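Local coordinates for histone-lysine N-methyltransferase, H3 lysine-9 specific SUVH6 (Arabidopsis thaliana, PDB 6A5M), which probably transfers methyl groups to a lysine of histone H3 through its SET domain and also carries an SRA domain, a fold that in relatives reads methylated DNA, at residues 41-46 with 80-85; 110-115 with 172-177; 370-375 with 486-491. The protein carries 1 engineered substitution. All coordinates share one frame; numbering follows the deposited sequence.

Interaction 1: residues 41-46 with 80-85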
loop_
_atom_site.group_PDB
_atom_site.type_symbol
_atom_site.label_atom_id
_atom_site.label_comp_id
_atom_site.label_asym_id
_atom_site.label_seq_id
_atom_site.Cartn_x
_atom_site.Cartn_y
_atom_site.Cartn_z
ATOM N N GLY A 41 -27.193 1.081 -2.694
ATOM C CA GLY A 41 -26.489 2.230 -3.244
ATOM C C GLY A 41 -25.622 3.051 -2.304
ATOM O O GLY A 41 -25.606 4.277 -2.364
ATOM N N LEU A 42 -24.889 2.381 -1.430
ATOM C CA LEU A 42 -23.872 3.062 -0.650
ATOM C C LEU A 42 -22.676 3.376 -1.551
ATOM O O LEU A 42 -22.148 2.489 -2.223
ATOM C CB LEU A 42 -23.443 2.210 0.546
ATOM C CG LEU A 42 -22.270 2.732 1.382
ATOM C CD1 LEU A 42 -22.620 4.039 2.080
ATOM C CD2 LEU A 42 -21.834 1.682 2.389
ATOM N N ARG A 43 -22.267 4.641 -1.577
ATOM C CA ARG A 43 -21.084 5.056 -2.329
ATOM C C ARG A 43 -20.080 5.713 -1.399
ATOM O O ARG A 43 -20.027 6.941 -1.318
ATOM C CB ARG A 43 -21.450 6.040 -3.445
ATOM C CG ARG A 43 -22.391 5.515 -4.509
ATOM C CD ARG A 43 -21.699 4.587 -5.498
ATOM N NE ARG A 43 -20.422 5.117 -5.983
ATOM C CZ ARG A 43 -20.295 6.039 -6.935
ATOM N NH1 ARG A 43 -21.372 6.567 -7.509
ATOM N NH2 ARG A 43 -19.085 6.443 -7.304
ATOM N N ILE A 44 -19.280 4.914 -0.700
ATOM C CA ILE A 44 -18.339 5.475 0.260
ATOM C C ILE A 44 -17.327 6.411 -0.412
ATOM O O ILE A 44 -16.865 7.376 0.207
ATOM C CB ILE A 44 -17.582 4.376 1.038
ATOM C CG1 ILE A 44 -16.749 3.508 0.098
ATOM C CG2 ILE A 44 -18.561 3.518 1.828
ATOM C CD1 ILE A 44 -16.139 2.287 0.778
ATOM N N ASP A 45 -16.995 6.150 -1.675
ATOM C CA ASP A 45 -16.044 7.010 -2.371
ATOM C C ASP A 45 -16.647 8.401 -2.580
ATOM O O ASP A 45 -15.944 9.407 -2.466
ATOM C CB ASP A 45 -15.609 6.403 -3.712
ATOM C CG ASP A 45 -16.778 6.134 -4.644
ATOM O OD1 ASP A 45 -17.872 5.804 -4.152
ATOM O OD2 ASP A 45 -16.606 6.258 -5.873
ATOM N N PHE A 46 -17.950 8.462 -2.849
ATOM C CA PHE A 46 -18.616 9.743 -3.074
ATOM C C PHE A 46 -18.834 10.532 -1.778
ATOM O O PHE A 46 -18.717 11.758 -1.762
ATOM C CB PHE A 46 -19.952 9.540 -3.787
ATOM C CG PHE A 46 -20.582 10.832 -4.255
ATOM C CD1 PHE A 46 -20.115 11.474 -5.395
ATOM C CD2 PHE A 46 -21.623 11.417 -3.547
ATOM C CE1 PHE A 46 -20.689 12.667 -5.829
ATOM C CE2 PHE A 46 -22.198 12.611 -3.977
ATOM C CZ PHE A 46 -21.727 13.236 -5.118
ATOM N N TYR A 80 -10.114 4.062 -6.477
ATOM C CA TYR A 80 -11.314 4.707 -6.997
ATOM C C TYR A 80 -10.995 5.761 -8.043
ATOM O O TYR A 80 -10.055 6.529 -7.880
ATOM C CB TYR A 80 -12.107 5.364 -5.863
ATOM C CG TYR A 80 -12.651 4.402 -4.840
ATOM C CD1 TYR A 80 -13.758 3.614 -5.122
ATOM C CD2 TYR A 80 -12.069 4.292 -3.584
ATOM C CE1 TYR A 80 -14.269 2.737 -4.182
ATOM C CE2 TYR A 80 -12.565 3.418 -2.643
ATOM C CZ TYR A 80 -13.672 2.644 -2.946
ATOM O OH TYR A 80 -14.176 1.771 -2.004
ATOM N N ARG A 81 -11.811 5.826 -9.093
ATOM C CA ARG A 81 -11.667 6.854 -10.119
ATOM C C ARG A 81 -11.702 8.266 -9.521
ATOM O O ARG A 81 -11.021 9.175 -10.001
ATOM C CB ARG A 81 -12.765 6.711 -11.169
ATOM C CG ARG A 81 -12.512 7.483 -12.457
ATOM C CD ARG A 81 -13.709 7.352 -13.374
ATOM N NE ARG A 81 -13.390 7.554 -14.787
ATOM C CZ ARG A 81 -13.317 6.571 -15.686
ATOM N NH1 ARG A 81 -13.536 5.303 -15.333
ATOM N NH2 ARG A 81 -13.029 6.858 -16.947
HETATM N N MSE A 82 -12.484 8.450 -8.464
HETATM C CA MSE A 82 -12.580 9.766 -7.844
HETATM C C MSE A 82 -11.301 10.240 -7.174
HETATM O O MSE A 82 -11.188 11.418 -6.860
HETATM C CB MSE A 82 -13.713 9.796 -6.832
HETATM C CG MSE A 82 -15.009 10.139 -7.508
HETATM SE SE MSE A 82 -16.386 10.723 -6.304
HETATM C CE MSE A 82 -17.558 9.193 -6.512
ATOM N N GLU A 83 -10.353 9.338 -6.941
ATOM C CA GLU A 83 -9.021 9.755 -6.492
ATOM C C GLU A 83 -8.336 10.623 -7.553
ATOM O O GLU A 83 -7.627 11.581 -7.230
ATOM C CB GLU A 83 -8.150 8.540 -6.173
ATOM C CG GLU A 83 -8.593 7.757 -4.937
ATOM C CD GLU A 83 -7.760 6.509 -4.723
ATOM O OE1 GLU A 83 -6.593 6.641 -4.298
ATOM O OE2 GLU A 83 -8.268 5.398 -4.993
ATOM N N LEU A 84 -8.541 10.267 -8.818
ATOM C CA LEU A 84 -8.014 11.051 -9.926
ATOM C C LEU A 84 -8.589 12.457 -9.871
ATOM O O LEU A 84 -7.901 13.421 -10.184
ATOM C CB LEU A 84 -8.350 10.404 -11.271
ATOM C CG LEU A 84 -8.140 8.893 -11.412
ATOM C CD1 LEU A 84 -8.461 8.457 -12.832
ATOM C CD2 LEU A 84 -6.739 8.507 -11.041
ATOM N N ASN A 85 -9.860 12.557 -9.475
ATOM C CA ASN A 85 -10.538 13.847 -9.367
ATOM C C ASN A 85 -9.980 14.655 -8.198
ATOM O O ASN A 85 -9.674 15.840 -8.337
ATOM C CB ASN A 85 -12.056 13.672 -9.194
ATOM C CG ASN A 85 -12.723 12.991 -10.395
ATOM O OD1 ASN A 85 -13.803 12.393 -10.272
ATOM N ND2 ASN A 85 -12.077 13.071 -11.557
HETATM O O HOH W 1 -14.972 6.662 -7.737
#
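The D45 CB methylene lies over one face of the Y80 ring, 3.8 Å from its centroid and 18° off the ring normal, offset toward the rim: a CH-pi contact. I44 reaches the phenol end of the same side chain at about a right angle, its CD1 lying 3.4 Å from Y80 OH. The other half of the contact belongs to M82, a selenomethionine. Its methyl CE stands 3.2 Å from D45 OD2 and approaches the R43 guanidinium obliquely. The same methyl meets the F46 ring at the edge, in plane, 3.6 Å from CD1, while SE sits obliquely to that ring in a Met-aromatic contact. In the fold, the start of helix 44-54 is laid against the start of helix 81-87, the latter within the SRA sequence range, near the protein surface. No direct polar bond links the two segments, but a water bridges them, receiving M82 N and donating to D45 OD2, a short 2.5 Å. With chi1 at 58°, D45 CG sits between the backbone N and the carbonyl carbon, which keeps the carboxylate beside its own segment's R43. There R43 NH2 forms a salt bridge with OD2 at 2.9 Å, met on the syn side, and NE adds a weak bond to OD1; the pair of bonds limits rotation of the carboxylate. Farther out, the E83 carboxylate grips the backbone of Y80: OE2 accepts Y80 N at 2.7 Å through its anti lone pair. E83 OE1 bonds H18 of helix 6-29, and that helix also packs on Y80 through F17.

Interaction 2: residues 110-115 with 172-177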
loop_
_atom_site.group_PDB
_atom_site.type_symbol
_atom_site.label_atom_id
_atom_site.label_comp_id
_atom_site.label_asym_id
_atom_site.label_seq_id
_atom_site.Cartn_x
_atom_site.Cartn_y
_atom_site.Cartn_z
ATOM N N SER A 110 -5.115 14.323 -20.255
ATOM C CA SER A 110 -5.199 13.035 -19.567
ATOM C C SER A 110 -6.185 12.065 -20.209
ATOM O O SER A 110 -7.262 12.482 -20.620
ATOM C CB SER A 110 -5.591 13.266 -18.105
ATOM O OG SER A 110 -5.330 12.123 -17.314
ATOM N N ILE A 111 -5.831 10.778 -20.286
ATOM C CA ILE A 111 -6.817 9.775 -20.693
ATOM C C ILE A 111 -6.871 8.553 -19.778
ATOM O O ILE A 111 -5.867 8.129 -19.204
ATOM C CB ILE A 111 -6.587 9.270 -22.140
ATOM C CG1 ILE A 111 -5.219 8.620 -22.291
ATOM C CG2 ILE A 111 -6.736 10.395 -23.142
ATOM C CD1 ILE A 111 -5.048 7.952 -23.639
ATOM N N VAL A 112 -8.073 7.996 -19.662
ATOM C CA VAL A 112 -8.305 6.779 -18.916
ATOM C C VAL A 112 -8.619 5.669 -19.908
ATOM O O VAL A 112 -9.732 5.561 -20.430
ATOM C CB VAL A 112 -9.456 6.940 -17.882
ATOM C CG1 VAL A 112 -9.812 5.611 -17.244
ATOM C CG2 VAL A 112 -9.084 7.984 -16.803
ATOM N N ALA A 113 -7.594 4.878 -20.196
ATOM C CA ALA A 113 -7.737 3.649 -20.949
ATOM C C ALA A 113 -8.272 2.595 -20.026
ATOM O O ALA A 113 -7.502 1.797 -19.447
ATOM C CB ALA A 113 -6.409 3.202 -21.544
ATOM N N SER A 114 -9.588 2.602 -19.854
ATOM C CA SER A 114 -10.232 1.526 -19.104
ATOM C C SER A 114 -10.450 0.224 -19.918
ATOM O O SER A 114 -11.122 0.266 -20.961
ATOM C CB SER A 114 -11.576 2.028 -18.501
ATOM O OG SER A 114 -12.612 1.806 -19.435
ATOM N N GLY A 115 -9.876 -0.887 -19.404
ATOM C CA GLY A 115 -10.112 -2.235 -19.885
ATOM C C GLY A 115 -8.981 -3.225 -19.937
ATOM O O GLY A 115 -7.949 -3.057 -19.361
ATOM N N ARG A 172 -1.152 12.314 -20.173
ATOM C CA ARG A 172 -1.094 11.340 -19.078
ATOM C C ARG A 172 -1.984 10.138 -19.378
ATOM O O ARG A 172 -3.128 10.303 -19.798
ATOM C CB ARG A 172 -1.509 11.971 -17.750
ATOM C CG ARG A 172 -0.461 12.907 -17.162
ATOM C CD ARG A 172 -0.838 13.388 -15.768
ATOM N NE ARG A 172 -2.097 14.124 -15.771
ATOM C CZ ARG A 172 -2.220 15.402 -16.125
ATOM N NH1 ARG A 172 -1.158 16.104 -16.519
ATOM N NH2 ARG A 172 -3.412 15.973 -16.102
ATOM N N VAL A 173 -1.456 8.931 -19.187
ATOM C CA VAL A 173 -2.274 7.742 -19.379
ATOM C C VAL A 173 -2.521 7.012 -18.065
ATOM O O VAL A 173 -1.596 6.707 -17.307
ATOM C CB VAL A 173 -1.656 6.771 -20.396
ATOM C CG1 VAL A 173 -2.435 5.454 -20.411
ATOM C CG2 VAL A 173 -1.683 7.394 -21.780
ATOM N N ILE A 174 -3.800 6.770 -17.802
ATOM C CA ILE A 174 -4.233 6.009 -16.642
ATOM C C ILE A 174 -4.918 4.752 -17.138
ATOM O O ILE A 174 -5.905 4.805 -17.866
ATOM C CB ILE A 174 -5.198 6.805 -15.739
ATOM C CG1 ILE A 174 -4.458 7.932 -15.007
ATOM C CG2 ILE A 174 -5.825 5.901 -14.725
ATOM C CD1 ILE A 174 -4.369 9.196 -15.781
ATOM N N ARG A 175 -4.366 3.618 -16.749
ATOM C CA ARG A 175 -4.871 2.331 -17.156
ATOM C C ARG A 175 -5.929 1.872 -16.154
ATOM O O ARG A 175 -5.661 1.784 -14.954
ATOM C CB ARG A 175 -3.708 1.348 -17.254
ATOM C CG ARG A 175 -3.975 0.101 -18.060
ATOM C CD ARG A 175 -2.660 -0.614 -18.392
ATOM N NE ARG A 175 -1.724 -0.669 -17.265
ATOM C CZ ARG A 175 -1.767 -1.596 -16.312
ATOM N NH1 ARG A 175 -2.712 -2.528 -16.334
ATOM N NH2 ARG A 175 -0.878 -1.594 -15.331
ATOM N N GLY A 176 -7.138 1.608 -16.634
ATOM C CA GLY A 176 -8.204 1.155 -15.757
ATOM C C GLY A 176 -8.668 -0.261 -16.040
ATOM O O GLY A 176 -9.132 -0.567 -17.133
ATOM N N LYS A 177 -8.535 -1.139 -15.052
ATOM C CA LYS A 177 -9.080 -2.498 -15.146
ATOM C C LYS A 177 -10.621 -2.458 -15.211
ATOM O O LYS A 177 -11.229 -1.613 -14.554
ATOM C CB LYS A 177 -8.593 -3.322 -13.940
ATOM C CG LYS A 177 -8.703 -4.841 -14.067
ATOM C CD LYS A 177 -7.409 -5.538 -13.634
ATOM C CE LYS A 177 -7.465 -7.026 -13.947
ATOM N NZ LYS A 177 -6.594 -7.841 -13.052
#
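I174, S110 and R172 bury the most surface where strands 110-114 and 172-176 run side by side as a parallel pair in the mixed sheet of the SRA domain. The strand axes approach to 4.4 Å with their directions 25° apart, the usual twist of neighbouring strands, and the register is unbroken from S110 opposite R172 to S114 opposite G176. Backbone bonds fix that register. I174 is held on both its polar backbone atoms: its N donates to I111 O at 2.8 Å, and its O receives A113 N in a weaker, bent bond of 125°. On either side of these, I111 N donates to R172 O and G176 N to A113 O.

The I174 side chain lies on the same face as S110, V112 and R172. Its CG1 is anti to the carbonyl carbon (chi1 -71°), and from there CD1 extends back along the strand toward S110, while CB faces V112 CG2 at 4.2 Å. Helix 81-87 covers this face, with L84 resting on both V112 and I174. On the other face, I111 and V173 lie alongside each other, pointing the same way, with I111 CG1 3.8 Å from V173 CG2.

R172 stays close to S110 through its CB, 3.8 Å from S110 OG, but its chain then bends at chi3 and carries the guanidinium to backbone carbonyls elsewhere: NH1 bonds the O atoms of I65 and G67, and NH2 that of I89. These acceptors give the buried charge polar company. S110 OG likewise has its main partner outside, H90 ND1, and from across the strand pair the methyl I174 CD1 packs 3.4 Å from that same oxygen.

Interaction 3: residues 370-375 with 486-491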
loop_
_atom_site.group_PDB
_atom_site.type_symbol
_atom_site.label_atom_id
_atom_site.label_comp_id
_atom_site.label_asym_id
_atom_site.label_seq_id
_atom_site.Cartn_x
_atom_site.Cartn_y
_atom_site.Cartn_z
ATOM N N LEU A 370 5.061 -8.898 -5.243
ATOM C CA LEU A 370 4.915 -9.119 -6.682
ATOM C C LEU A 370 3.556 -8.678 -7.220
ATOM O O LEU A 370 3.329 -8.679 -8.431
ATOM C CB LEU A 370 5.156 -10.597 -7.004
ATOM C CG LEU A 370 6.635 -10.978 -6.883
ATOM C CD1 LEU A 370 6.820 -12.401 -6.372
ATOM C CD2 LEU A 370 7.308 -10.792 -8.241
ATOM N N LYS A 371 2.653 -8.303 -6.319
ATOM C CA LYS A 371 1.367 -7.751 -6.724
ATOM C C LYS A 371 1.079 -6.469 -5.953
ATOM O O LYS A 371 1.793 -6.136 -5.000
ATOM C CB LYS A 371 0.237 -8.762 -6.508
ATOM C CG LYS A 371 -0.089 -9.024 -5.052
ATOM C CD LYS A 371 -1.508 -9.567 -4.870
ATOM C CE LYS A 371 -1.640 -10.991 -5.358
ATOM N NZ LYS A 371 -2.959 -11.561 -4.958
ATOM N N SER A 372 0.060 -5.740 -6.399
ATOM C CA SER A 372 -0.424 -4.547 -5.709
ATOM C C SER A 372 -0.868 -4.890 -4.301
ATOM O O SER A 372 -1.456 -5.945 -4.073
ATOM C CB SER A 372 -1.598 -3.916 -6.462
ATOM O OG SER A 372 -1.186 -3.421 -7.715
ATOM N N ILE A 373 -0.586 -4.005 -3.353
ATOM C CA ILE A 373 -1.089 -4.189 -1.997
ATOM C C ILE A 373 -2.105 -3.088 -1.682
ATOM O O ILE A 373 -1.761 -1.907 -1.679
ATOM C CB ILE A 373 0.047 -4.169 -0.971
ATOM C CG1 ILE A 373 1.158 -5.134 -1.387
ATOM C CG2 ILE A 373 -0.461 -4.515 0.419
ATOM C CD1 ILE A 373 2.459 -4.908 -0.607
ATOM N N PRO A 374 -3.368 -3.473 -1.441
ATOM C CA PRO A 374 -4.392 -2.480 -1.117
ATOM C C PRO A 374 -4.089 -1.817 0.206
ATOM O O PRO A 374 -3.559 -2.473 1.104
ATOM C CB PRO A 374 -5.681 -3.306 -1.035
ATOM C CG PRO A 374 -5.388 -4.541 -1.810
ATOM C CD PRO A 374 -3.935 -4.825 -1.578
ATOM N N ILE A 375 -4.410 -0.535 0.320
ATOM C CA ILE A 375 -4.201 0.186 1.574
ATOM C C ILE A 375 -4.973 -0.516 2.696
ATOM O O ILE A 375 -6.108 -0.954 2.513
ATOM C CB ILE A 375 -4.622 1.676 1.456
ATOM C CG1 ILE A 375 -4.245 2.449 2.717
ATOM C CG2 ILE A 375 -6.124 1.819 1.165
ATOM C CD1 ILE A 375 -4.328 3.955 2.533
ATOM N N ILE A 486 -0.069 0.248 -2.509
ATOM C CA ILE A 486 1.313 0.040 -2.927
ATOM C C ILE A 486 1.416 -0.668 -4.268
ATOM O O ILE A 486 0.939 -1.790 -4.427
ATOM C CB ILE A 486 2.087 -0.749 -1.861
ATOM C CG1 ILE A 486 1.860 -0.108 -0.481
ATOM C CG2 ILE A 486 3.563 -0.823 -2.224
ATOM C CD1 ILE A 486 2.589 -0.819 0.657
ATOM N N PRO A 487 2.030 0.003 -5.250
ATOM C CA PRO A 487 2.210 -0.602 -6.570
ATOM C C PRO A 487 3.117 -1.821 -6.463
ATOM O O PRO A 487 3.957 -1.854 -5.569
ATOM C CB PRO A 487 2.871 0.513 -7.387
ATOM C CG PRO A 487 2.704 1.755 -6.587
ATOM C CD PRO A 487 2.671 1.327 -5.168
ATOM N N PRO A 488 2.946 -2.806 -7.355
ATOM C CA PRO A 488 3.802 -3.992 -7.284
ATOM C C PRO A 488 5.275 -3.639 -7.424
ATOM O O PRO A 488 5.627 -2.724 -8.161
ATOM C CB PRO A 488 3.322 -4.861 -8.459
ATOM C CG PRO A 488 2.564 -3.949 -9.349
ATOM C CD PRO A 488 2.014 -2.851 -8.495
ATOM N N LEU A 489 6.103 -4.337 -6.653
ATOM C CA LEU A 489 7.553 -4.273 -6.754
ATOM C C LEU A 489 8.100 -2.965 -6.182
ATOM O O LEU A 489 9.302 -2.712 -6.260
ATOM C CB LEU A 489 8.007 -4.481 -8.210
ATOM C CG LEU A 489 7.717 -5.888 -8.751
ATOM C CD1 LEU A 489 7.953 -6.028 -10.260
ATOM C CD2 LEU A 489 8.549 -6.910 -7.990
ATOM N N GLN A 490 7.222 -2.149 -5.596
ATOM C CA GLN A 490 7.667 -0.998 -4.825
ATOM C C GLN A 490 8.215 -1.502 -3.502
ATOM O O GLN A 490 7.583 -2.323 -2.835
ATOM C CB GLN A 490 6.534 0.002 -4.585
ATOM C CG GLN A 490 6.956 1.223 -3.788
ATOM C CD GLN A 490 5.885 2.307 -3.755
ATOM O OE1 GLN A 490 5.325 2.604 -2.704
ATOM N NE2 GLN A 490 5.611 2.910 -4.907
ATOM N N GLU A 491 9.393 -1.029 -3.123
ATOM C CA GLU A 491 9.992 -1.488 -1.882
ATOM C C GLU A 491 9.103 -1.196 -0.671
ATOM O O GLU A 491 8.551 -0.109 -0.559
ATOM C CB GLU A 491 11.362 -0.848 -1.686
ATOM C CG GLU A 491 12.105 -1.473 -0.524
ATOM C CD GLU A 491 13.519 -0.969 -0.378
ATOM O OE1 GLU A 491 14.017 -0.255 -1.286
ATOM O OE2 GLU A 491 14.135 -1.314 0.651
HETATM O O HOH W 2 2.965 -4.245 -3.742
#
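S372 holds OG anti to its carbonyl carbon (chi1 -66°), and this brings the hydroxyl oxygen to the P488 ring, 3.3 Å from CD. L489 has a positive phi of 74°, as expected at the third position of the type II turn from P487 to Q490; its CD2 lies 4.1 Å from L370 CD2, the two leucines being inclined to each other. I373 and I486 meet at their CB atoms, 4.1 Å apart, as the facing of their backbones dictates.

These side chains flank two loops running in opposite directions, 174° apart end to end. One antiparallel, hydrogen-bonded pair joins them: I373 N donates to I486 O, and I486 N returns a bond to I373 O, each at 2.9 Å and both in the carbonyl plane of the acceptor. Because each of these two residues gives and accepts once, the backbone polar groups of the pair are matched without a longer ladder. I486 O gains a CA-H...O contact from S372 CA at 3.3 Å. Beyond the bridge the backbones stay close, with K371 CA 4.5 Å from P488 CA. A water lies 2.6 Å from K371 O and also within reach of I486 O, where not every acceptor can be served at once. P488 packs alongside, its CB against the K371 carbonyl carbon and L370 O.

Both loops belong to the SET domain, one following strand 365-369 and the other leading into strand 491-494, and these two strands pair antiparallel. The P488 end faces elements beyond this sheet: helix 227-234 touches P488 through V231, L489 through E230 and L370 through S234, while E77 of strand 77-78 packs on P488 and hydrogen-bonds S372 OG.

How the interactions relate
From the N terminus the three contacts follow one another in series, none enclosing or crossing another. Interaction 1 closes a short loop of 33 residues, bringing helix 44-54 to helix 81-87. Interaction 2 spans 56 residues of the SRA range and sets strand 105-114 beside strand 171-176. Interaction 3 closes the longest loop, 110 residues within the SET range. Interactions 1 and 2 touch directly: helix 81-87 packs on the sheet, with L84 CD1 4.0 Å from V112 CG2. Interaction 3 stands apart, its nearest atoms about 7 Å from each of the others, although E77, which bonds its S372, lies only shortly before segment 80-85.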